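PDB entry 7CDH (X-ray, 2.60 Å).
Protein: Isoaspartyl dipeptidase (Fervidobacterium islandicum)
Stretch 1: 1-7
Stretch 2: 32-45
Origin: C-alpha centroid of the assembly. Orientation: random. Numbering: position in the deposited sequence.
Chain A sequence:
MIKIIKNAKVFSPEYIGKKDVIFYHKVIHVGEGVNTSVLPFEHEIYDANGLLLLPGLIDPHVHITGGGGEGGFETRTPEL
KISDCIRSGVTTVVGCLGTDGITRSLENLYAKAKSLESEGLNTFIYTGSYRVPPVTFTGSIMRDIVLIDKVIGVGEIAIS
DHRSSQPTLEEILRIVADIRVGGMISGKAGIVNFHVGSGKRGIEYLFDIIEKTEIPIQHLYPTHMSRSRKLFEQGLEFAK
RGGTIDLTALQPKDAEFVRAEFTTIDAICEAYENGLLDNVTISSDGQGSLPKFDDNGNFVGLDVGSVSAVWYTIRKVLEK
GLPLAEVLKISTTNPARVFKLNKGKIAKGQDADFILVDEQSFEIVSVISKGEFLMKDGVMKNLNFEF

Stretch 1, residues 1-7: MIKIIKN
Stretch 2, residues 32-45: EGVNTSVLPFEHEI

The N-terminal strand, around K3 to I5, lies beside the strand segment that includes E44 and I45 and runs parallel to it, their N-to-C directions 17° apart and their axes 4.6 Å apart at closest approach. K3 pairs with E44 (CA to CA 4.5 Å) and I4 with I45 (CA to CA 4.9 Å). All these residues have extended backbones, E44 at phi/psi -109/144° and I4 at -136/128°.

E44 covers the most surface and anchors the register. E44 N donates to I2 O at 3.0 Å (158° at the hydrogen), and E44 O accepts from I4 N at 2.9 Å (139°), so one residue bonds to both neighbours of K3, as parallel pairing requires. The side chain is fully extended (chi1 t, chi2 t) on the same face as K3, whose chi1 is m; E44 OE2 lies 3.6 Å from K3 CE and 3.5 Å from M1 CE. Glutamate's methylenes suit this packed site, while OE1 is hydrogen-bonded elsewhere in the structure. K3 NZ turns back to M1 O in a weak hydrogen bond of 3.2 Å.

I2, I4, H43 and I45 occupy the other face. There I4 (chi1 m, chi2 95°) places I4 CD1 4.4 Å from both L39 CD1 and I45 CG1, and 4.1 Å from H43 CD2. A branched, apolar residue suits this buried site, filling space without needing polar partners. I2 (m, t) brings I2 CD1 to 3.3 Å from F41 CE1, meeting the ring obliquely; F41 has chi1 p.

K6, at -110/144°, points its CB toward the second stretch. With chi1 m, chi2 t, chi3 t and chi4 -91°, its long chain passes I45, K6 CD lying 4.2 Å from I45 CG2, and carries K6 NZ to 3.6 Å from V34 CG2. Lysine suits this partly exposed position: its methylenes provide apolar cover, while the ammonium is hydrogen-bonded elsewhere.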

# COMPACT_ATOMS: atom_id res chain seq x y z
N MET A 1 1.56 23.42 45.50
CA MET A 1 1.49 23.57 46.98
C MET A 1 1.97 22.30 47.70
O MET A 1 1.48 21.18 47.43
CB MET A 1 0.06 23.86 47.43
CG MET A 1 -0.05 24.00 48.93
SD MET A 1 -1.35 25.15 49.42
CE MET A 1 -2.78 24.37 48.66
N ILE A 2 2.88 22.48 48.65
CA ILE A 2 3.34 21.43 49.60
C ILE A 2 2.22 21.15 50.60
O ILE A 2 1.59 22.12 51.03
CB ILE A 2 4.63 21.88 50.29
CG1 ILE A 2 5.80 21.68 49.32
CG2 ILE A 2 4.83 21.14 51.60
CD1 ILE A 2 7.10 22.20 49.83
N LYS A 3 1.96 19.88 50.90
CA LYS A 3 0.88 19.47 51.84
C LYS A 3 1.47 18.47 52.81
O LYS A 3 2.52 17.85 52.48
CB LYS A 3 -0.30 18.82 51.12
CG LYS A 3 -0.83 19.59 49.93
CD LYS A 3 -2.13 19.02 49.39
CE LYS A 3 -2.64 19.71 48.13
NZ LYS A 3 -1.53 20.14 47.26
N ILE A 4 0.79 18.32 53.96
CA ILE A 4 1.17 17.39 55.05
C ILE A 4 -0.09 16.70 55.52
O ILE A 4 -1.01 17.45 55.93
CB ILE A 4 1.82 18.10 56.26
CG1 ILE A 4 3.11 18.83 55.90
CG2 ILE A 4 2.03 17.11 57.40
CD1 ILE A 4 2.89 20.27 55.58
N ILE A 5 -0.08 15.37 55.57
CA ILE A 5 -1.16 14.58 56.24
C ILE A 5 -0.65 14.16 57.63
O ILE A 5 0.47 13.56 57.74
CB ILE A 5 -1.61 13.39 55.37
CG1 ILE A 5 -2.26 13.87 54.07
CG2 ILE A 5 -2.54 12.46 56.12
CD1 ILE A 5 -2.23 12.84 52.98
N LYS A 6 -1.41 14.54 58.66
CA LYS A 6 -1.06 14.33 60.08
C LYS A 6 -2.01 13.28 60.65
O LYS A 6 -3.18 13.28 60.25
CB LYS A 6 -1.15 15.64 60.87
CG LYS A 6 0.02 16.59 60.64
CD LYS A 6 0.09 17.77 61.60
CE LYS A 6 1.46 18.42 61.64
NZ LYS A 6 2.32 17.82 62.68
N ASN A 7 -1.50 12.42 61.55
CA ASN A 7 -2.30 11.65 62.54
C ASN A 7 -2.94 10.42 61.92
O ASN A 7 -3.88 9.90 62.54
CB ASN A 7 -3.46 12.46 63.15
CG ASN A 7 -3.00 13.66 63.95
OD1 ASN A 7 -1.84 13.68 64.39
ND2 ASN A 7 -3.89 14.63 64.16
N GLU A 32 7.75 10.96 62.12
CA GLU A 32 7.00 11.32 63.36
C GLU A 32 6.55 12.79 63.25
O GLU A 32 7.27 13.58 62.59
CB GLU A 32 7.88 11.06 64.59
CG GLU A 32 8.44 9.64 64.65
CD GLU A 32 9.78 9.41 63.96
OE1 GLU A 32 10.81 9.78 64.55
OE2 GLU A 32 9.80 8.86 62.82
N GLY A 33 5.39 13.12 63.82
CA GLY A 33 4.81 14.47 63.78
C GLY A 33 5.81 15.51 64.27
O GLY A 33 6.38 15.31 65.35
N VAL A 34 6.00 16.59 63.50
CA VAL A 34 7.01 17.66 63.75
C VAL A 34 6.81 18.29 65.15
O VAL A 34 7.74 18.17 65.97
CB VAL A 34 7.03 18.71 62.62
CG1 VAL A 34 7.86 18.22 61.46
CG2 VAL A 34 5.64 19.11 62.13
N ASN A 35 5.67 18.95 65.40
CA ASN A 35 5.31 19.64 66.67
C ASN A 35 6.08 20.97 66.82
O ASN A 35 6.07 21.52 67.94
CB ASN A 35 5.53 18.76 67.91
CG ASN A 35 4.70 17.49 67.93
OD1 ASN A 35 3.48 17.55 67.81
ND2 ASN A 35 5.34 16.35 68.13
N THR A 36 6.73 21.48 65.76
CA THR A 36 7.16 22.90 65.62
C THR A 36 6.59 23.44 64.29
O THR A 36 5.86 24.45 64.35
CB THR A 36 8.68 23.09 65.72
OG1 THR A 36 9.31 22.08 64.92
CG2 THR A 36 9.21 23.02 67.13
N SER A 37 6.94 22.80 63.17
CA SER A 37 6.25 22.92 61.85
C SER A 37 6.21 24.36 61.34
O SER A 37 5.43 24.60 60.40
CB SER A 37 4.84 22.37 61.95
OG SER A 37 4.34 21.99 60.68
N VAL A 38 7.00 25.29 61.92
CA VAL A 38 7.10 26.72 61.48
C VAL A 38 7.77 26.73 60.10
O VAL A 38 9.02 26.64 60.04
CB VAL A 38 7.85 27.62 62.49
CG1 VAL A 38 7.16 27.68 63.85
CG2 VAL A 38 9.33 27.26 62.66
N LEU A 39 6.97 26.81 59.03
CA LEU A 39 7.43 26.51 57.65
C LEU A 39 7.42 27.78 56.80
O LEU A 39 6.40 28.45 56.67
CB LEU A 39 6.55 25.41 57.05
CG LEU A 39 7.15 24.01 57.14
CD1 LEU A 39 6.26 22.98 56.47
CD2 LEU A 39 8.54 23.99 56.52
N PRO A 40 8.57 28.14 56.20
CA PRO A 40 8.70 29.39 55.45
C PRO A 40 8.12 29.41 54.02
O PRO A 40 8.79 29.89 53.13
CB PRO A 40 10.22 29.59 55.43
CG PRO A 40 10.81 28.19 55.45
CD PRO A 40 9.84 27.38 56.27
N PHE A 41 6.89 28.93 53.85
CA PHE A 41 6.12 28.98 52.58
C PHE A 41 4.70 28.50 52.85
O PHE A 41 4.53 27.68 53.78
CB PHE A 41 6.78 28.12 51.48
CG PHE A 41 7.30 26.76 51.89
CD1 PHE A 41 6.45 25.66 51.95
CD2 PHE A 41 8.65 26.56 52.14
CE1 PHE A 41 6.94 24.40 52.30
CE2 PHE A 41 9.14 25.30 52.48
CZ PHE A 41 8.29 24.22 52.55
N GLU A 42 3.74 28.99 52.05
CA GLU A 42 2.35 28.44 51.95
C GLU A 42 2.40 26.91 51.86
O GLU A 42 3.34 26.34 51.24
CB GLU A 42 1.60 29.03 50.75
CG GLU A 42 1.13 30.46 50.96
CD GLU A 42 0.05 30.65 52.02
OE1 GLU A 42 -0.93 29.87 52.00
OE2 GLU A 42 0.19 31.56 52.86
N HIS A 43 1.41 26.25 52.46
CA HIS A 43 1.41 24.80 52.75
C HIS A 43 0.04 24.43 53.31
O HIS A 43 -0.55 25.26 54.02
CB HIS A 43 2.59 24.44 53.67
CG HIS A 43 2.39 24.84 55.10
ND1 HIS A 43 1.61 25.92 55.48
CD2 HIS A 43 2.88 24.31 56.24
CE1 HIS A 43 1.60 26.02 56.79
NE2 HIS A 43 2.37 25.04 57.28
N GLU A 44 -0.47 23.25 52.97
CA GLU A 44 -1.79 22.76 53.41
C GLU A 44 -1.54 21.64 54.42
O GLU A 44 -0.56 20.90 54.26
CB GLU A 44 -2.60 22.32 52.19
CG GLU A 44 -3.94 21.69 52.54
CD GLU A 44 -4.91 21.46 51.40
OE1 GLU A 44 -5.97 20.87 51.68
OE2 GLU A 44 -4.62 21.88 50.25
N ILE A 45 -2.39 21.53 55.44
CA ILE A 45 -2.35 20.46 56.47
C ILE A 45 -3.69 19.73 56.46
O ILE A 45 -4.72 20.40 56.38
CB ILE A 45 -2.03 21.07 57.84
CG1 ILE A 45 -0.62 21.67 57.84
CG2 ILE A 45 -2.23 20.03 58.95
CD1 ILE A 45 -0.06 22.03 59.21